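Long-range contacts in flavohemoglobin (Malassezia yamatoensis, PDB 6O0A), which probably detoxifies nitric oxide by passing electrons through bound FAD to a haem in its globin domain, and is required for nitric oxide resistance: residues Q206-Y211 / L259-P264; T197-G202 / T232-A237; P26-T31 / E141-V146. All blocks are in the same frame, centred on the assembly; numbering follows the deposited sequence.

Contacts 1 and 2 both reach the same antiparallel sheet of the FAD-binding domain, contact 2 through strand 234-239 alone, and touch each other, with centres about 8 Å apart, whereas contact 3 lies among the globin helices, its centre about 37 Å from that of contact 1. Contact 1 is a buried pairing of neighbouring strands, held by backbone bonds, a serine hydroxyl and isoleucine packing. Contact 2 is only partly buried: an arginine, one guanidinium face under a methionine methyl, reaches a loop carbonyl. Contact 3, again buried, joins two helices through apolar contacts and one indole hydrogen bond. Pro264 packs on Arg234 and Thr200, and contacts 1 and 2 touch FAD.

Contact 1 of 3, residues Q206-Y211 / L259-P264; sequences QYISIY and LDISNP. With FAD (flavin-adenine dinucleotide), chain B.
Ser262 OG is held from both segments: it accepts from Ser209 N at 2.8 Å, with an N-H...O angle of 164°, and donates to Asn263 O. Its chi1 of 75° sets the hydroxyl between its own backbone N and carbonyl carbon, in line for the amide across the gap. Ser262 N in turn donates to Ser209 O at 2.8 Å, so one serine gives its partner both an acceptor and a donor. Tyr211 N donates to Asp260 O at 2.9 Å. Water 1 bridges Tyr207 O and Asn263 O beyond the last direct bond, and water 2 links Tyr211 O to Asp260 N.

Ile210 and Ile261 form a non-hydrogen-bonded antiparallel pair with CA atoms 4.5 Å apart. In the Ile210 conformer given, one of two deposited, their CG1 branches meet and Ile210 CD1 reaches Leu259 CD1. Ile261 CG2 packs on Ile208 CB at 3.7 Å, and Ile208 CG2 rests on Pro264. Tyr207 points away from 259-264, and its ring takes the flavin methyl over one face, Tyr207 CD2 lying 3.4 Å from FAD C7M.

The strand axes run at 153°, as neighbours in the antiparallel sheet of this flavin-binding domain. Strand 219-225 borders 207-213 on its other side, Phe191 of strand 186-193 touches Ile210 and Ile261, and helix 96-108 packs on Tyr207 and supplies Ser108 to Ser209 OG.

Contact 2 of 3, residues T197-G202 / T232-A237; sequences TAMTPG and TQRRIA. With FAD (flavin-adenine dinucleotide), chain B.
Hydrogen bonding centres on Thr200 O, which takes both terminal nitrogens of Arg234. The bond from Arg234 NH2 is short and straight, 2.7 Å to Thr200 O with an N-H...O angle of 168°; it arrives in the carbonyl plane on a lone pair, and the oxygen lies in the guanidinium plane. The second, Arg234 NH1 to Thr200 O at 3.3 Å, is weak and bent. Water 3, also at the guanidinium edge, accepts from Thr200 N at 2.8 Å and weakly from Arg234 NH2, so both backbone polar atoms of Thr200 are tied to this arginine, one directly and one through water. At the other end of the segment, Ala237 O accepts from FAD N3 at 3.0 Å.

Arg234 begins strand 234-239, an outermost strand of the six-stranded antiparallel sheet in the FAD-binding domain, and 197-202 belongs to the loop between strands 186-193 and 207-213. The side chain therefore links a sheet edge to a connecting loop, its bend at chi2 (-71°) turning the guanidinium toward the loop.

Van der Waals contact comes from Met199. Its methyl sits over the centre of one guanidinium face, Met199 CE being 3.5 Å from Arg234 CZ, a position reached by the turn at chi3 (60°). The same Met199 CE touches Gln233 O at 3.6 Å, while SD rests on the backbone of Thr232. Met199 and Arg234 also share Phe174 of strand 171-181 as a neighbour.

Contact 3 of 3, residues P26-T31 / E141-V146; sequences PVIQAT and EAWTEV
Helix segments 26-31 and 141-146 cross almost at right angles, their directions 99° apart and their axes 9.3 Å apart at closest approach, with Val27 and Ala142 nearest in the backbone, CA to CA 6.4 Å. Ala142 presents only a methyl at this crossing: its CB meets Val27 CG1 at 3.7 Å and Ile28 CD1 at the same distance.

Ile28 buries the most surface of any residue here. Although its CB does not point straight at the other segment, CG1 set anti to the carbonyl carbon and a further turn at chi2 carry CD1 over the Trp143 indole. Ile28 CD1 stands 3.4 Å from the centroid of the Trp143 five-membered ring and only 9° off its normal, a CH-pi contact over the face rather than at the rim. The same Ile28 CD1 touches Val146 CG2 at 3.6 Å, so one terminal methyl meets Ala142, Trp143 and Val146 at once; the Val146 side chain is about 8 Å from the haem.

The polar contact uses the edge of that indole. Trp143 NE1 donates to Thr31 OG1 at 2.9 Å with an N-H...O angle of 163°, the oxygen lying close to the ring plane. Thr31 OG1 itself donates to Val27 O of its own helix at 2.7 Å. That carbonyl also receives Thr31 N, the two donors approaching from opposite faces of its plane. Methyl contact on the face and hydrogen bonding at the edge together probably restrict rotation of the indole, and its buried N-H is satisfied.

Ala84 of helix 75-89 packs against both Ile28 and Trp143, and Phe124 of helix 115-131 adds to the surroundings of the indole. The steep crossing joins the first and last long helices of the globin domain, 25-53 and 137-163, consistent with the A-H helix contact of the globin fold.

Contact 1 of 3, residues Q206-Y211 / L259-P264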
loop_
_atom_site.group_PDB
_atom_site.type_symbol
_atom_site.label_atom_id
_atom_site.label_comp_id
_atom_site.label_asym_id
_atom_site.label_seq_id
_atom_site.Cartn_x
_atom_site.Cartn_y
_atom_site.Cartn_z
ATOM N N GLN A 206 -0.363 -3.837 9.086
ATOM C CA GLN A 206 -0.664 -2.444 8.787
ATOM C C GLN A 206 0.615 -1.622 8.675
ATOM O O GLN A 206 1.710 -2.032 9.082
ATOM C CB GLN A 206 -1.599 -1.855 9.841
ATOM C CG GLN A 206 -3.011 -2.459 9.799
ATOM C CD GLN A 206 -3.986 -1.709 10.676
ATOM O OE1 GLN A 206 -3.681 -1.384 11.821
ATOM N NE2 GLN A 206 -5.166 -1.420 10.136
ATOM N N TYR A 207 0.458 -0.429 8.101
ATOM C CA TYR A 207 1.548 0.493 7.851
ATOM C C TYR A 207 1.207 1.850 8.446
ATOM O O TYR A 207 0.059 2.123 8.802
ATOM C CB TYR A 207 1.812 0.639 6.350
ATOM C CG TYR A 207 0.603 1.124 5.560
ATOM C CD1 TYR A 207 0.317 2.481 5.443
ATOM C CD2 TYR A 207 -0.242 0.227 4.923
ATOM C CE1 TYR A 207 -0.778 2.912 4.704
ATOM C CE2 TYR A 207 -1.324 0.654 4.196
ATOM C CZ TYR A 207 -1.589 2.000 4.093
ATOM O OH TYR A 207 -2.677 2.407 3.355
ATOM N N ILE A 208 2.225 2.702 8.540
ATOM C CA ILE A 208 2.033 4.102 8.885
ATOM C C ILE A 208 2.636 4.932 7.764
ATOM O O ILE A 208 3.487 4.470 7.004
ATOM C CB ILE A 208 2.659 4.478 10.256
ATOM C CG1 ILE A 208 4.082 3.922 10.426
ATOM C CG2 ILE A 208 1.802 3.936 11.420
ATOM C CD1 ILE A 208 5.178 4.614 9.638
ATOM N N SER A 209 2.188 6.172 7.667
ATOM C CA SER A 209 2.883 7.179 6.880
ATOM C C SER A 209 3.749 8.006 7.823
ATOM O O SER A 209 3.261 8.490 8.852
ATOM C CB SER A 209 1.902 8.093 6.129
ATOM O OG SER A 209 1.222 7.414 5.081
ATOM N N ILE A 210 5.031 8.126 7.494
ATOM C CA ILE A 210 5.964 8.954 8.243
ATOM C C ILE A 210 6.361 10.130 7.356
ATOM O O ILE A 210 6.475 9.988 6.127
ATOM C CB ILE A 210 7.189 8.140 8.717
ATOM C CG1 ILE A 210 8.067 8.994 9.631
ATOM C CG2 ILE A 210 7.974 7.584 7.543
ATOM C CD1 ILE A 210 8.988 8.180 10.500
ATOM N N TYR A 211 6.556 11.291 7.989
ATOM C CA TYR A 211 6.716 12.572 7.310
ATOM C C TYR A 211 8.077 13.173 7.624
ATOM O O TYR A 211 8.478 13.234 8.788
ATOM C CB TYR A 211 5.616 13.555 7.746
ATOM C CG TYR A 211 4.228 13.154 7.307
ATOM C CD1 TYR A 211 3.573 12.067 7.893
ATOM C CD2 TYR A 211 3.579 13.846 6.298
ATOM C CE1 TYR A 211 2.302 11.690 7.478
ATOM C CE2 TYR A 211 2.304 13.490 5.888
ATOM C CZ TYR A 211 1.674 12.401 6.481
ATOM O OH TYR A 211 0.415 12.033 6.059
ATOM N N LEU A 259 9.865 13.440 14.065
ATOM C CA LEU A 259 9.144 13.299 12.807
ATOM C C LEU A 259 7.679 13.041 13.118
ATOM O O LEU A 259 7.347 12.480 14.166
ATOM C CB LEU A 259 9.694 12.134 11.938
ATOM C CG LEU A 259 11.139 12.239 11.433
ATOM C CD1 LEU A 259 11.466 11.083 10.513
ATOM C CD2 LEU A 259 11.333 13.558 10.708
ATOM N N ASP A 260 6.800 13.428 12.200
ATOM C CA ASP A 260 5.378 13.146 12.360
ATOM C C ASP A 260 5.050 11.765 11.796
ATOM O O ASP A 260 5.582 11.363 10.754
ATOM C CB ASP A 260 4.529 14.219 11.658
ATOM C CG ASP A 260 4.344 15.486 12.510
ATOM O OD1 ASP A 260 4.392 15.408 13.755
ATOM O OD2 ASP A 260 4.119 16.563 11.935
ATOM N N ILE A 261 4.172 11.034 12.490
ATOM C CA ILE A 261 3.736 9.707 12.052
ATOM C C ILE A 261 2.215 9.664 12.063
ATOM O O ILE A 261 1.576 10.128 13.018
ATOM C CB ILE A 261 4.302 8.581 12.937
ATOM C CG1 ILE A 261 5.831 8.667 12.974
ATOM C CG2 ILE A 261 3.840 7.209 12.401
ATOM C CD1 ILE A 261 6.533 7.484 13.660
ATOM N N SER A 262 1.637 9.093 11.007
ATOM C CA SER A 262 0.192 8.996 10.882
ATOM C C SER A 262 -0.357 7.916 11.815
ATOM O O SER A 262 0.378 7.198 12.501
ATOM C CB SER A 262 -0.200 8.661 9.446
ATOM O OG SER A 262 0.080 7.282 9.172
ATOM N N ASN A 263 -1.675 7.793 11.802
ATOM C CA ASN A 263 -2.326 6.660 12.418
ATOM C C ASN A 263 -2.132 5.427 11.537
ATOM O O ASN A 263 -1.852 5.544 10.344
ATOM C CB ASN A 263 -3.800 6.990 12.638
ATOM C CG ASN A 263 -3.990 8.008 13.758
ATOM O OD1 ASN A 263 -3.180 8.067 14.694
ATOM N ND2 ASN A 263 -5.048 8.806 13.673
ATOM N N PRO A 264 -2.233 4.228 12.117
ATOM C CA PRO A 264 -1.954 3.010 11.350
ATOM C C PRO A 264 -3.168 2.561 10.544
ATOM O O PRO A 264 -4.311 2.646 11.003
ATOM C CB PRO A 264 -1.611 1.991 12.442
ATOM C CG PRO A 264 -2.510 2.400 13.591
ATOM C CD PRO A 264 -2.572 3.931 13.523
HETATM P PA FAD B . 10.549 7.834 -4.141
HETATM O O1A FAD B . 11.036 9.232 -4.063
HETATM O O2A FAD B . 9.096 7.633 -3.806
HETATM O O5B FAD B . 10.834 7.244 -5.597
HETATM C C5B FAD B . 10.272 5.976 -5.983
HETATM C C4B FAD B . 10.676 5.762 -7.419
HETATM O O4B FAD B . 10.168 6.856 -8.218
HETATM C C3B FAD B . 12.173 5.770 -7.675
HETATM O O3B FAD B . 12.767 4.494 -7.447
HETATM C C2B FAD B . 12.241 6.153 -9.156
HETATM O O2B FAD B . 12.044 5.025 -10.002
HETATM C C1B FAD B . 11.055 7.117 -9.294
HETATM N N9A FAD B . 11.436 8.526 -9.251
HETATM C C8A FAD B . 11.855 9.225 -8.153
HETATM N N7A FAD B . 12.203 10.464 -8.409
HETATM C C5A FAD B . 12.002 10.584 -9.775
HETATM C C6A FAD B . 12.252 11.633 -10.677
HETATM N N6A FAD B . 12.753 12.820 -10.314
HETATM N N1A FAD B . 11.987 11.414 -11.985
HETATM C C2A FAD B . 11.496 10.226 -12.352
HETATM N N3A FAD B . 11.228 9.157 -11.592
HETATM C C4A FAD B . 11.513 9.401 -10.308
HETATM N N1 FAD B . 9.577 0.397 2.054
HETATM C C2 FAD B . 10.475 -0.127 2.942
HETATM O O2 FAD B . 11.695 0.041 2.811
HETATM N N3 FAD B . 10.010 -0.870 4.024
HETATM C C4 FAD B . 8.685 -1.137 4.312
HETATM O O4 FAD B . 8.379 -1.786 5.313
HETATM C C4X FAD B . 7.745 -0.576 3.370
HETATM N N5 FAD B . 6.471 -0.784 3.571
HETATM C C5X FAD B . 5.569 -0.241 2.661
HETATM C C6 FAD B . 4.205 -0.464 2.850
HETATM C C7 FAD B . 3.261 0.068 1.976
HETATM C C7M FAD B . 1.796 -0.226 2.185
HETATM C C8 FAD B . 3.688 0.860 0.896
HETATM C C8M FAD B . 2.697 1.484 -0.050
HETATM C C9 FAD B . 5.048 1.074 0.698
HETATM C C9A FAD B . 5.991 0.523 1.560
HETATM N N10 FAD B . 7.378 0.719 1.376
HETATM C C10 FAD B . 8.283 0.179 2.266
HETATM C "C1'" FAD B . 7.879 1.578 0.291
HETATM C "C2'" FAD B . 8.005 3.037 0.716
HETATM O "O2'" FAD B . 6.714 3.555 1.034
HETATM C "C3'" FAD B . 8.659 3.902 -0.367
HETATM O "O3'" FAD B . 7.956 3.727 -1.595
HETATM C "C4'" FAD B . 10.135 3.579 -0.593
HETATM O "O4'" FAD B . 10.807 3.602 0.668
HETATM C "C5'" FAD B . 10.799 4.526 -1.573
HETATM O "O5'" FAD B . 10.702 5.872 -1.052
HETATM P P FAD B . 11.686 6.972 -1.660
HETATM O O1P FAD B . 13.130 6.744 -1.384
HETATM O O2P FAD B . 11.209 8.300 -1.141
HETATM O O3P FAD B . 11.459 6.897 -3.235
HETATM O O HOH W 1 -1.208 4.563 7.886
HETATM O O HOH W 2 7.844 15.351 10.204
#

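Contact 2 of 3, residues T197-G202 / T232-A237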
loop_
_atom_site.group_PDB
_atom_site.type_symbol
_atom_site.label_atom_id
_atom_site.label_comp_id
_atom_site.label_asym_id
_atom_site.label_seq_id
_atom_site.Cartn_x
_atom_site.Cartn_y
_atom_site.Cartn_z
ATOM N N THR A 197 -0.500 12.650 22.191
ATOM C CA THR A 197 -1.547 12.009 21.400
ATOM C C THR A 197 -1.584 10.506 21.665
ATOM O O THR A 197 -0.555 9.833 21.585
ATOM C CB THR A 197 -1.310 12.266 19.907
ATOM O OG1 THR A 197 -1.502 13.659 19.620
ATOM C CG2 THR A 197 -2.265 11.449 19.061
ATOM N N ALA A 198 -2.770 9.980 21.974
ATOM C CA ALA A 198 -2.911 8.544 22.208
ATOM C C ALA A 198 -2.697 7.768 20.910
ATOM O O ALA A 198 -3.136 8.193 19.839
ATOM C CB ALA A 198 -4.294 8.235 22.788
ATOM N N MET A 199 -2.021 6.615 21.008
ATOM C CA MET A 199 -1.744 5.772 19.853
ATOM C C MET A 199 -2.894 4.800 19.607
ATOM O O MET A 199 -3.386 4.156 20.543
ATOM C CB MET A 199 -0.448 4.980 20.051
ATOM C CG MET A 199 0.811 5.842 20.052
ATOM S SD MET A 199 2.252 4.884 20.553
ATOM C CE MET A 199 2.274 3.615 19.285
ATOM N N THR A 200 -3.310 4.700 18.345
ATOM C CA THR A 200 -4.210 3.627 17.935
ATOM C C THR A 200 -3.424 2.323 17.865
ATOM O O THR A 200 -2.333 2.304 17.283
ATOM C CB THR A 200 -4.806 3.934 16.561
ATOM O OG1 THR A 200 -5.516 5.175 16.624
ATOM C CG2 THR A 200 -5.776 2.841 16.151
ATOM N N PRO A 201 -3.927 1.234 18.442
ATOM C CA PRO A 201 -3.235 -0.054 18.310
ATOM C C PRO A 201 -3.195 -0.503 16.859
ATOM O O PRO A 201 -4.208 -0.490 16.159
ATOM C CB PRO A 201 -4.078 -1.003 19.172
ATOM C CG PRO A 201 -4.823 -0.120 20.110
ATOM C CD PRO A 201 -5.090 1.149 19.335
ATOM N N GLY A 202 -2.009 -0.889 16.409
ATOM C CA GLY A 202 -1.871 -1.407 15.063
ATOM C C GLY A 202 -2.218 -2.883 14.983
ATOM O O GLY A 202 -2.154 -3.621 15.966
ATOM N N THR A 232 3.883 1.035 23.017
ATOM C CA THR A 232 4.227 2.448 23.099
ATOM C C THR A 232 5.166 2.900 21.982
ATOM O O THR A 232 5.674 4.029 22.035
ATOM C CB THR A 232 4.868 2.728 24.456
ATOM O OG1 THR A 232 5.950 1.807 24.639
ATOM C CG2 THR A 232 3.855 2.523 25.568
ATOM N N GLN A 233 5.402 2.054 20.975
ATOM C CA GLN A 233 6.387 2.312 19.932
ATOM C C GLN A 233 5.802 2.096 18.542
ATOM O O GLN A 233 4.856 1.323 18.355
ATOM C CB GLN A 233 7.615 1.397 20.108
ATOM C CG GLN A 233 8.303 1.608 21.429
ATOM C CD GLN A 233 9.361 0.564 21.706
ATOM O OE1 GLN A 233 9.276 -0.577 21.234
ATOM N NE2 GLN A 233 10.369 0.950 22.465
ATOM N N ARG A 234 6.391 2.781 17.558
ATOM C CA ARG A 234 6.221 2.456 16.144
ATOM C C ARG A 234 7.590 2.084 15.601
ATOM O O ARG A 234 8.530 2.885 15.690
ATOM C CB ARG A 234 5.647 3.632 15.349
ATOM C CG ARG A 234 4.296 4.108 15.849
ATOM C CD ARG A 234 3.188 3.105 15.543
ATOM N NE ARG A 234 1.890 3.746 15.724
ATOM C CZ ARG A 234 0.800 3.140 16.177
ATOM N NH1 ARG A 234 0.830 1.846 16.495
ATOM N NH2 ARG A 234 -0.324 3.825 16.319
ATOM N N ARG A 235 7.706 0.881 15.045
ATOM C CA ARG A 235 8.968 0.381 14.523
ATOM C C ARG A 235 8.814 0.061 13.044
ATOM O O ARG A 235 7.821 -0.551 12.641
ATOM C CB ARG A 235 9.424 -0.859 15.294
ATOM C CG ARG A 235 10.689 -1.483 14.733
ATOM C CD ARG A 235 10.941 -2.836 15.393
ATOM N NE ARG A 235 12.036 -3.540 14.726
ATOM C CZ ARG A 235 12.137 -4.866 14.698
ATOM N NH1 ARG A 235 11.209 -5.602 15.288
ATOM N NH2 ARG A 235 13.160 -5.449 14.084
ATOM N N ILE A 236 9.789 0.494 12.241
ATOM C CA ILE A 236 9.798 0.288 10.798
ATOM C C ILE A 236 11.229 -0.001 10.356
ATOM O O ILE A 236 12.197 0.409 11.007
ATOM C CB ILE A 236 9.237 1.509 10.023
ATOM C CG1 ILE A 236 10.093 2.754 10.319
ATOM C CG2 ILE A 236 7.770 1.743 10.392
ATOM C CD1 ILE A 236 9.642 4.006 9.541
ATOM N N ALA A 237 11.364 -0.710 9.236
ATOM C CA ALA A 237 12.663 -0.980 8.626
ATOM C C ALA A 237 12.653 -0.421 7.215
ATOM O O ALA A 237 11.841 -0.843 6.381
ATOM C CB ALA A 237 12.967 -2.488 8.602
HETATM P PA FAD B . 10.549 7.834 -4.141
HETATM O O1A FAD B . 11.036 9.232 -4.063
HETATM O O2A FAD B . 9.096 7.633 -3.806
HETATM O O5B FAD B . 10.834 7.244 -5.597
HETATM C C5B FAD B . 10.272 5.976 -5.983
HETATM C C4B FAD B . 10.676 5.762 -7.419
HETATM O O4B FAD B . 10.168 6.856 -8.218
HETATM C C3B FAD B . 12.173 5.770 -7.675
HETATM O O3B FAD B . 12.767 4.494 -7.447
HETATM C C2B FAD B . 12.241 6.153 -9.156
HETATM O O2B FAD B . 12.044 5.025 -10.002
HETATM C C1B FAD B . 11.055 7.117 -9.294
HETATM N N9A FAD B . 11.436 8.526 -9.251
HETATM C C8A FAD B . 11.855 9.225 -8.153
HETATM N N7A FAD B . 12.203 10.464 -8.409
HETATM C C5A FAD B . 12.002 10.584 -9.775
HETATM C C6A FAD B . 12.252 11.633 -10.677
HETATM N N6A FAD B . 12.753 12.820 -10.314
HETATM N N1A FAD B . 11.987 11.414 -11.985
HETATM C C2A FAD B . 11.496 10.226 -12.352
HETATM N N3A FAD B . 11.228 9.157 -11.592
HETATM C C4A FAD B . 11.513 9.401 -10.308
HETATM N N1 FAD B . 9.577 0.397 2.054
HETATM C C2 FAD B . 10.475 -0.127 2.942
HETATM O O2 FAD B . 11.695 0.041 2.811
HETATM N N3 FAD B . 10.010 -0.870 4.024
HETATM C C4 FAD B . 8.685 -1.137 4.312
HETATM O O4 FAD B . 8.379 -1.786 5.313
HETATM C C4X FAD B . 7.745 -0.576 3.370
HETATM N N5 FAD B . 6.471 -0.784 3.571
HETATM C C5X FAD B . 5.569 -0.241 2.661
HETATM C C6 FAD B . 4.205 -0.464 2.850
HETATM C C7 FAD B . 3.261 0.068 1.976
HETATM C C7M FAD B . 1.796 -0.226 2.185
HETATM C C8 FAD B . 3.688 0.860 0.896
HETATM C C8M FAD B . 2.697 1.484 -0.050
HETATM C C9 FAD B . 5.048 1.074 0.698
HETATM C C9A FAD B . 5.991 0.523 1.560
HETATM N N10 FAD B . 7.378 0.719 1.376
HETATM C C10 FAD B . 8.283 0.179 2.266
HETATM C "C1'" FAD B . 7.879 1.578 0.291
HETATM C "C2'" FAD B . 8.005 3.037 0.716
HETATM O "O2'" FAD B . 6.714 3.555 1.034
HETATM C "C3'" FAD B . 8.659 3.902 -0.367
HETATM O "O3'" FAD B . 7.956 3.727 -1.595
HETATM C "C4'" FAD B . 10.135 3.579 -0.593
HETATM O "O4'" FAD B . 10.807 3.602 0.668
HETATM C "C5'" FAD B . 10.799 4.526 -1.573
HETATM O "O5'" FAD B . 10.702 5.872 -1.052
HETATM P P FAD B . 11.686 6.972 -1.660
HETATM O O1P FAD B . 13.130 6.744 -1.384
HETATM O O2P FAD B . 11.209 8.300 -1.141
HETATM O O3P FAD B . 11.459 6.897 -3.235
HETATM O O HOH W 3 -1.930 6.264 16.408
#

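Contact 3 of 3, residues P26-T31 / E141-V146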
loop_
_atom_site.group_PDB
_atom_site.type_symbol
_atom_site.label_atom_id
_atom_site.label_comp_id
_atom_site.label_asym_id
_atom_site.label_seq_id
_atom_site.Cartn_x
_atom_site.Cartn_y
_atom_site.Cartn_z
ATOM N N PRO A 26 -25.194 4.421 -21.099
ATOM C CA PRO A 26 -24.739 4.353 -22.499
ATOM C C PRO A 26 -23.655 5.358 -22.818
ATOM O O PRO A 26 -22.817 5.107 -23.692
ATOM C CB PRO A 26 -26.011 4.645 -23.308
ATOM C CG PRO A 26 -27.125 4.636 -22.345
ATOM C CD PRO A 26 -26.568 4.947 -21.010
ATOM N N VAL A 27 -23.642 6.502 -22.139
ATOM C CA VAL A 27 -22.593 7.484 -22.388
ATOM C C VAL A 27 -21.252 6.966 -21.889
ATOM O O VAL A 27 -20.231 7.086 -22.577
ATOM C CB VAL A 27 -22.951 8.832 -21.740
ATOM C CG1 VAL A 27 -21.849 9.861 -22.017
ATOM C CG2 VAL A 27 -24.307 9.317 -22.252
ATOM N N ILE A 28 -21.230 6.406 -20.671
ATOM C CA ILE A 28 -20.003 5.823 -20.139
ATOM C C ILE A 28 -19.550 4.681 -21.033
ATOM O O ILE A 28 -18.366 4.564 -21.370
ATOM C CB ILE A 28 -20.208 5.347 -18.688
ATOM C CG1 ILE A 28 -20.581 6.517 -17.777
ATOM C CG2 ILE A 28 -18.945 4.674 -18.167
ATOM C CD1 ILE A 28 -19.588 7.674 -17.856
ATOM N N GLN A 29 -20.497 3.825 -21.428
ATOM C CA GLN A 29 -20.190 2.706 -22.317
ATOM C C GLN A 29 -19.520 3.185 -23.601
ATOM O O GLN A 29 -18.503 2.627 -24.030
ATOM C CB GLN A 29 -21.476 1.935 -22.636
ATOM C CG GLN A 29 -21.291 0.803 -23.625
ATOM C CD GLN A 29 -20.535 -0.359 -23.024
ATOM O OE1 GLN A 29 -20.784 -0.750 -21.884
ATOM N NE2 GLN A 29 -19.599 -0.917 -23.786
ATOM N N ALA A 30 -20.078 4.223 -24.228
ATOM C CA ALA A 30 -19.584 4.672 -25.526
ATOM C C ALA A 30 -18.273 5.446 -25.429
ATOM O O ALA A 30 -17.473 5.405 -26.368
ATOM C CB ALA A 30 -20.635 5.531 -26.224
ATOM N N THR A 31 -18.031 6.153 -24.329
ATOM C CA THR A 31 -16.861 7.016 -24.211
ATOM C C THR A 31 -15.743 6.410 -23.376
ATOM O O THR A 31 -14.671 7.014 -23.273
ATOM C CB THR A 31 -17.260 8.374 -23.616
ATOM O OG1 THR A 31 -17.774 8.168 -22.294
ATOM C CG2 THR A 31 -18.322 9.041 -24.478
ATOM N N GLU A 141 -21.592 15.264 -17.862
ATOM C CA GLU A 141 -22.597 14.860 -16.878
ATOM C C GLU A 141 -22.416 13.402 -16.461
ATOM O O GLU A 141 -22.446 13.075 -15.268
ATOM C CB GLU A 141 -24.001 15.079 -17.443
ATOM C CG GLU A 141 -25.106 14.799 -16.445
ATOM C CD GLU A 141 -26.471 14.938 -17.072
ATOM O OE1 GLU A 141 -26.808 16.053 -17.521
ATOM O OE2 GLU A 141 -27.198 13.929 -17.148
ATOM N N ALA A 142 -22.225 12.508 -17.432
ATOM C CA ALA A 142 -22.117 11.090 -17.109
ATOM C C ALA A 142 -20.855 10.793 -16.304
ATOM O O ALA A 142 -20.901 10.043 -15.322
ATOM C CB ALA A 142 -22.147 10.261 -18.392
ATOM N N TRP A 143 -19.719 11.378 -16.691
ATOM C CA TRP A 143 -18.487 11.114 -15.953
ATOM C C TRP A 143 -18.486 11.796 -14.588
ATOM O O TRP A 143 -17.889 11.280 -13.633
ATOM C CB TRP A 143 -17.278 11.519 -16.805
ATOM C CG TRP A 143 -17.013 10.463 -17.839
ATOM C CD1 TRP A 143 -17.428 10.457 -19.146
ATOM C CD2 TRP A 143 -16.359 9.200 -17.621
ATOM N NE1 TRP A 143 -17.034 9.282 -19.762
ATOM C CE2 TRP A 143 -16.378 8.498 -18.847
ATOM C CE3 TRP A 143 -15.749 8.606 -16.513
ATOM C CZ2 TRP A 143 -15.809 7.230 -18.992
ATOM C CZ3 TRP A 143 -15.178 7.352 -16.659
ATOM C CH2 TRP A 143 -15.211 6.680 -17.892
ATOM N N THR A 144 -19.173 12.931 -14.462
ATOM C CA THR A 144 -19.367 13.527 -13.145
ATOM C C THR A 144 -20.127 12.582 -12.215
ATOM O O THR A 144 -19.779 12.446 -11.036
ATOM C CB THR A 144 -20.087 14.866 -13.300
ATOM O OG1 THR A 144 -19.232 15.758 -14.029
ATOM C CG2 THR A 144 -20.439 15.472 -11.946
ATOM N N GLU A 145 -21.169 11.916 -12.729
ATOM C CA GLU A 145 -21.888 10.948 -11.912
ATOM C C GLU A 145 -20.960 9.830 -11.449
ATOM O O GLU A 145 -20.979 9.448 -10.273
ATOM C CB GLU A 145 -23.068 10.367 -12.688
ATOM C CG GLU A 145 -23.935 9.475 -11.800
ATOM C CD GLU A 145 -25.123 8.863 -12.522
ATOM O OE1 GLU A 145 -25.493 9.353 -13.612
ATOM O OE2 GLU A 145 -25.682 7.881 -11.988
ATOM N N VAL A 146 -20.141 9.303 -12.367
ATOM C CA VAL A 146 -19.163 8.271 -12.029
ATOM C C VAL A 146 -18.222 8.772 -10.941
ATOM O O VAL A 146 -17.991 8.090 -9.937
ATOM C CB VAL A 146 -18.386 7.836 -13.288
ATOM C CG1 VAL A 146 -17.247 6.869 -12.937
ATOM C CG2 VAL A 146 -19.320 7.205 -14.301
#